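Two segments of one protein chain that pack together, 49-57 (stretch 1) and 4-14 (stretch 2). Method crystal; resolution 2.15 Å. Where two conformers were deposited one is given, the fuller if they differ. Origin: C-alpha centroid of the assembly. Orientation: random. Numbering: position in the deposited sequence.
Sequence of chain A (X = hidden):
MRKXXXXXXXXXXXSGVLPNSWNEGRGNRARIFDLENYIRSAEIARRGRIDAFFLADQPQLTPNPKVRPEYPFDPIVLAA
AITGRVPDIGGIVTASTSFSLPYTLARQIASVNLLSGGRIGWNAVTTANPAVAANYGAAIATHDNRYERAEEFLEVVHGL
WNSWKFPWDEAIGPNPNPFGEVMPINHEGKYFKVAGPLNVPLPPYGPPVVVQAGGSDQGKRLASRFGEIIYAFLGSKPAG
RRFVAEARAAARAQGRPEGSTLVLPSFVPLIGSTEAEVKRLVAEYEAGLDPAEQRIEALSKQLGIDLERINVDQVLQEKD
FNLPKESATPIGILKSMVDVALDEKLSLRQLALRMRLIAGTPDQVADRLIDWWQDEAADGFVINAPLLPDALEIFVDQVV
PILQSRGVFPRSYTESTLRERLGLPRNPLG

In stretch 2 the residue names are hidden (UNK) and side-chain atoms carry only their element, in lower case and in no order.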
# COMPACT_ATOMS: atom_id res chain seq x y z
N ARG A 49 15.09 -12.37 -14.72
CA ARG A 49 15.37 -12.92 -13.39
C ARG A 49 15.96 -11.89 -12.43
O ARG A 49 16.70 -12.25 -11.50
CB ARG A 49 16.30 -14.14 -13.46
CG ARG A 49 15.90 -15.20 -14.45
CD ARG A 49 14.44 -15.62 -14.31
NE ARG A 49 14.09 -16.60 -15.33
CZ ARG A 49 13.01 -16.57 -16.10
NH1 ARG A 49 12.12 -15.58 -15.99
NH2 ARG A 49 12.81 -17.53 -16.98
N ILE A 50 15.68 -10.61 -12.63
CA ILE A 50 16.07 -9.63 -11.63
C ILE A 50 15.52 -10.08 -10.29
O ILE A 50 14.42 -10.64 -10.21
CB ILE A 50 15.57 -8.23 -12.02
CG1 ILE A 50 16.15 -7.81 -13.38
CG2 ILE A 50 15.97 -7.20 -10.98
CD1 ILE A 50 17.67 -8.02 -13.55
N ASP A 51 16.30 -9.89 -9.21
CA ASP A 51 15.86 -10.40 -7.92
C ASP A 51 14.69 -9.60 -7.37
O ASP A 51 13.76 -10.19 -6.80
CB ASP A 51 17.02 -10.43 -6.94
CG ASP A 51 18.09 -11.40 -7.36
OD1 ASP A 51 17.81 -12.62 -7.35
OD2 ASP A 51 19.19 -10.95 -7.74
N ALA A 52 14.69 -8.28 -7.53
CA ALA A 52 13.58 -7.47 -7.03
C ALA A 52 13.53 -6.14 -7.76
O ALA A 52 14.56 -5.65 -8.24
CB ALA A 52 13.69 -7.24 -5.51
N PHE A 53 12.34 -5.55 -7.84
CA PHE A 53 12.27 -4.14 -8.20
C PHE A 53 12.39 -3.31 -6.92
O PHE A 53 12.28 -3.82 -5.80
CB PHE A 53 10.99 -3.80 -8.99
CG PHE A 53 9.69 -4.06 -8.22
CD1 PHE A 53 9.18 -3.12 -7.35
CD2 PHE A 53 8.98 -5.24 -8.41
CE1 PHE A 53 8.02 -3.36 -6.64
CE2 PHE A 53 7.80 -5.49 -7.73
CZ PHE A 53 7.31 -4.55 -6.83
N PHE A 54 12.66 -2.03 -7.10
CA PHE A 54 12.77 -1.11 -5.99
C PHE A 54 11.99 0.16 -6.29
O PHE A 54 12.05 0.69 -7.40
CB PHE A 54 14.25 -0.78 -5.73
CG PHE A 54 14.46 0.39 -4.81
CD1 PHE A 54 14.06 0.33 -3.49
CD2 PHE A 54 15.09 1.54 -5.26
CE1 PHE A 54 14.26 1.38 -2.63
CE2 PHE A 54 15.32 2.62 -4.39
CZ PHE A 54 14.90 2.54 -3.09
N LEU A 55 11.28 0.65 -5.28
CA LEU A 55 10.54 1.90 -5.36
C LEU A 55 11.07 2.84 -4.29
O LEU A 55 10.97 2.55 -3.09
CB LEU A 55 9.04 1.65 -5.17
CG LEU A 55 8.36 0.89 -6.31
CD1 LEU A 55 6.92 0.52 -5.92
CD2 LEU A 55 8.37 1.72 -7.58
N ALA A 56 11.67 3.94 -4.72
CA ALA A 56 11.99 5.03 -3.82
C ALA A 56 10.70 5.78 -3.49
O ALA A 56 9.69 5.64 -4.18
CB ALA A 56 13.01 5.98 -4.46
N ASP A 57 10.73 6.55 -2.40
CA ASP A 57 9.54 7.33 -2.07
C ASP A 57 9.88 8.50 -1.16
O ASP A 57 10.76 8.40 -0.30
CB ASP A 57 8.46 6.47 -1.41
CG ASP A 57 7.19 7.26 -1.15
OD1 ASP A 57 6.71 7.89 -2.11
OD2 ASP A 57 6.68 7.27 0.01
N UNK A 4 28.53 -18.41 -4.54
CA UNK A 4 28.27 -16.98 -4.53
C UNK A 4 27.94 -16.48 -5.94
O UNK A 4 28.63 -16.81 -6.92
c UNK A 4 29.48 -16.22 -3.95
c UNK A 4 30.52 -13.98 -3.26
n UNK A 4 30.35 -12.52 -3.12
c UNK A 4 30.97 -11.61 -3.89
n UNK A 4 31.80 -12.00 -4.86
n UNK A 4 30.77 -10.31 -3.70
c UNK A 4 29.25 -14.71 -3.76
N UNK A 5 26.86 -15.71 -6.06
CA UNK A 5 26.47 -15.15 -7.34
C UNK A 5 26.06 -13.68 -7.14
O UNK A 5 25.87 -13.22 -6.02
c UNK A 5 25.35 -16.00 -7.98
n UNK A 5 21.73 -15.29 -6.95
n UNK A 5 19.48 -14.90 -6.75
c UNK A 5 20.67 -14.52 -7.20
c UNK A 5 24.06 -16.17 -7.16
c UNK A 5 23.10 -14.99 -7.37
n UNK A 5 20.79 -13.38 -7.90
N UNK A 6 25.96 -12.96 -8.25
CA UNK A 6 25.63 -11.54 -8.25
C UNK A 6 24.12 -11.32 -8.10
O UNK A 6 23.33 -12.01 -8.74
c UNK A 6 28.06 -9.39 -11.45
c UNK A 6 26.11 -10.92 -9.58
c UNK A 6 25.86 -9.43 -9.75
s UNK A 6 26.33 -8.89 -11.40
N UNK A 7 23.74 -10.33 -7.29
CA UNK A 7 22.33 -9.95 -7.15
C UNK A 7 22.06 -8.65 -7.91
O UNK A 7 22.92 -7.78 -8.01
c UNK A 7 21.93 -9.78 -5.68
c UNK A 7 22.18 -11.03 -4.86
o UNK A 7 22.92 -14.50 -2.72
c UNK A 7 23.62 -12.35 -3.45
c UNK A 7 21.25 -12.05 -4.83
c UNK A 7 21.49 -13.22 -4.11
c UNK A 7 22.68 -13.36 -3.43
c UNK A 7 23.37 -11.20 -4.16
N UNK A 8 20.85 -8.53 -8.46
CA UNK A 8 20.46 -7.35 -9.23
C UNK A 8 19.08 -6.86 -8.81
O UNK A 8 18.14 -7.64 -8.69
c UNK A 8 22.74 -6.71 -11.33
c UNK A 8 21.52 -8.32 -12.84
c UNK A 8 20.44 -7.66 -10.74
c UNK A 8 21.78 -7.94 -11.41
N UNK A 9 18.96 -5.55 -8.62
CA UNK A 9 17.70 -4.90 -8.28
C UNK A 9 17.48 -3.75 -9.24
O UNK A 9 18.43 -3.04 -9.59
c UNK A 9 17.72 -4.40 -6.82
c UNK A 9 17.93 -5.56 -5.85
c UNK A 9 16.42 -3.59 -6.51
N UNK A 10 16.23 -3.54 -9.67
CA UNK A 10 15.92 -2.53 -10.67
C UNK A 10 15.00 -1.46 -10.09
O UNK A 10 13.89 -1.77 -9.66
c UNK A 10 15.25 -3.15 -11.91
o UNK A 10 14.08 -3.90 -11.55
N UNK A 11 15.47 -0.21 -10.08
CA UNK A 11 14.58 0.90 -9.78
C UNK A 11 13.38 0.83 -10.71
O UNK A 11 13.51 0.53 -11.90
c UNK A 11 17.51 2.04 -8.86
c UNK A 11 16.29 3.79 -8.18
c UNK A 11 17.53 3.81 -7.50
c UNK A 11 17.85 4.81 -6.56
c UNK A 11 16.92 5.78 -6.33
n UNK A 11 18.25 2.73 -7.93
c UNK A 11 15.36 4.81 -7.92
c UNK A 11 15.68 5.79 -7.00
c UNK A 11 16.30 2.64 -9.03
c UNK A 11 15.25 2.25 -9.97
N UNK A 12 12.22 1.17 -10.18
CA UNK A 12 11.01 1.13 -10.98
C UNK A 12 10.18 2.41 -10.97
O UNK A 12 9.12 2.45 -11.60
c UNK A 12 10.90 -1.53 -12.50
c UNK A 12 10.12 -0.05 -10.55
c UNK A 12 9.70 -0.91 -11.76
c UNK A 12 8.71 -1.99 -11.35
N UNK A 13 10.65 3.47 -10.32
CA UNK A 13 9.83 4.67 -10.16
C UNK A 13 9.49 5.35 -11.49
O UNK A 13 10.36 5.59 -12.33
n UNK A 13 9.84 5.75 -6.98
c UNK A 13 10.54 5.68 -9.27
c UNK A 13 10.66 5.21 -7.85
o UNK A 13 11.47 4.37 -7.55
N UNK A 14 8.22 5.71 -11.63
CA UNK A 14 7.77 6.75 -12.58
C UNK A 14 8.27 6.42 -13.98
O UNK A 14 8.06 5.29 -14.46
c UNK A 14 8.22 8.11 -12.03
o UNK A 14 7.80 9.15 -12.90

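Position 4 carries seven side-chain atoms: three carbons, a nitrogen, then a carbon bearing two more nitrogens. That guanidinium makes it Arg4, and it stays clear of stretch 1, its polar end satisfied elsewhere in the structure.

Position 5 has the same seven atoms and the same terminal fork, but here the fork meets the carboxylate of Asp51. It is Arg5. NH1 of Arg5 donates to OD1 of Asp51 at 2.9 Å and NH2 of Arg5 to OD2 of Asp51 at 2.9 Å, a two-pronged salt bridge, while NH2 also reaches back to the backbone O of position 6 at 3.0 Å.

At position 6 an unbranched run of two carbons, a sulfur and a carbon identifies Met6, whose CA-to-CB bond points sideways; the chain extends clear of stretch 1 and covers none of it.

Position 7 shows one carbon, near the carboxylate of Asp51, and a six-carbon ring bearing an oxygen: Tyr7. CB of Tyr7 lies 3.6 Å from OD2 of Asp51.

Position 8 has four carbons, forked at the second, and one tip approaches CD1 of Ile50. This is Leu8, whose CD1 lies 3.9 Å from CD1 of Ile50. Its backbone closes a ring with Asp51: N of Leu8 donates to OD2 of Asp51 and N of Asp51 to O of Leu8, both at 3.0 Å.

Three carbons at position 9, forked directly at CB, with one branch against CB of Phe54, give a beta-branched Val9. It shares a face of the sheet with Ala52 and Phe54, and CG1 of Val9 packs 3.6 Å from CB of Phe54.

Position 10 has just one carbon and one oxygen, beside Ile50 and Phe53; it is Ser10. Its OG is buried with no polar partner in the model. Separately, the main chain pairs: N of Ser10 donates to O of Ala52 at 3.0 Å, and N of Phe54 to O of Ser10 at 2.9 Å.

Fused five- and six-membered rings holding eight carbons and one nitrogen, beyond a single carbon, lie against the Phe54 ring and CB of Ala56 and mark position 11 as Trp11. The edge of Phe54 meets its face, with planes at 87°, and CB of Ala56 sits 3.7 Å from CZ3 of Trp11.

Position 12 again has four carbons forked at the second, touching Phe53 and Leu55: Leu12. CD2 of Leu12 lies 3.7 Å from CB of Phe53, and N of Leu12 donates to O of Phe54 at 2.8 Å.

Position 13 has two carbons, the second carrying one oxygen and one nitrogen, both on the backbone of Ala56, so it is an acid amide, Asn13. OD1 of Asn13 accepts from N of Ala56 at 2.9 Å and ND2 of Asn13 donates to O of Ala56 at 2.8 Å.

One carbon and one oxygen at position 14 give Ser14, out of contact.

The rule is a short parallel ladder with a polar side chain near each end. Backbone bonds set the register between Ala52-Phe54 and Val9-Trp11, while Asp51 and Asn13 extend the pairing by binding backbone across the gap. Val9, Trp11 and Phe54 then pack one face.

Stretch 2, residues 4-14: RRMYLVSWLNS
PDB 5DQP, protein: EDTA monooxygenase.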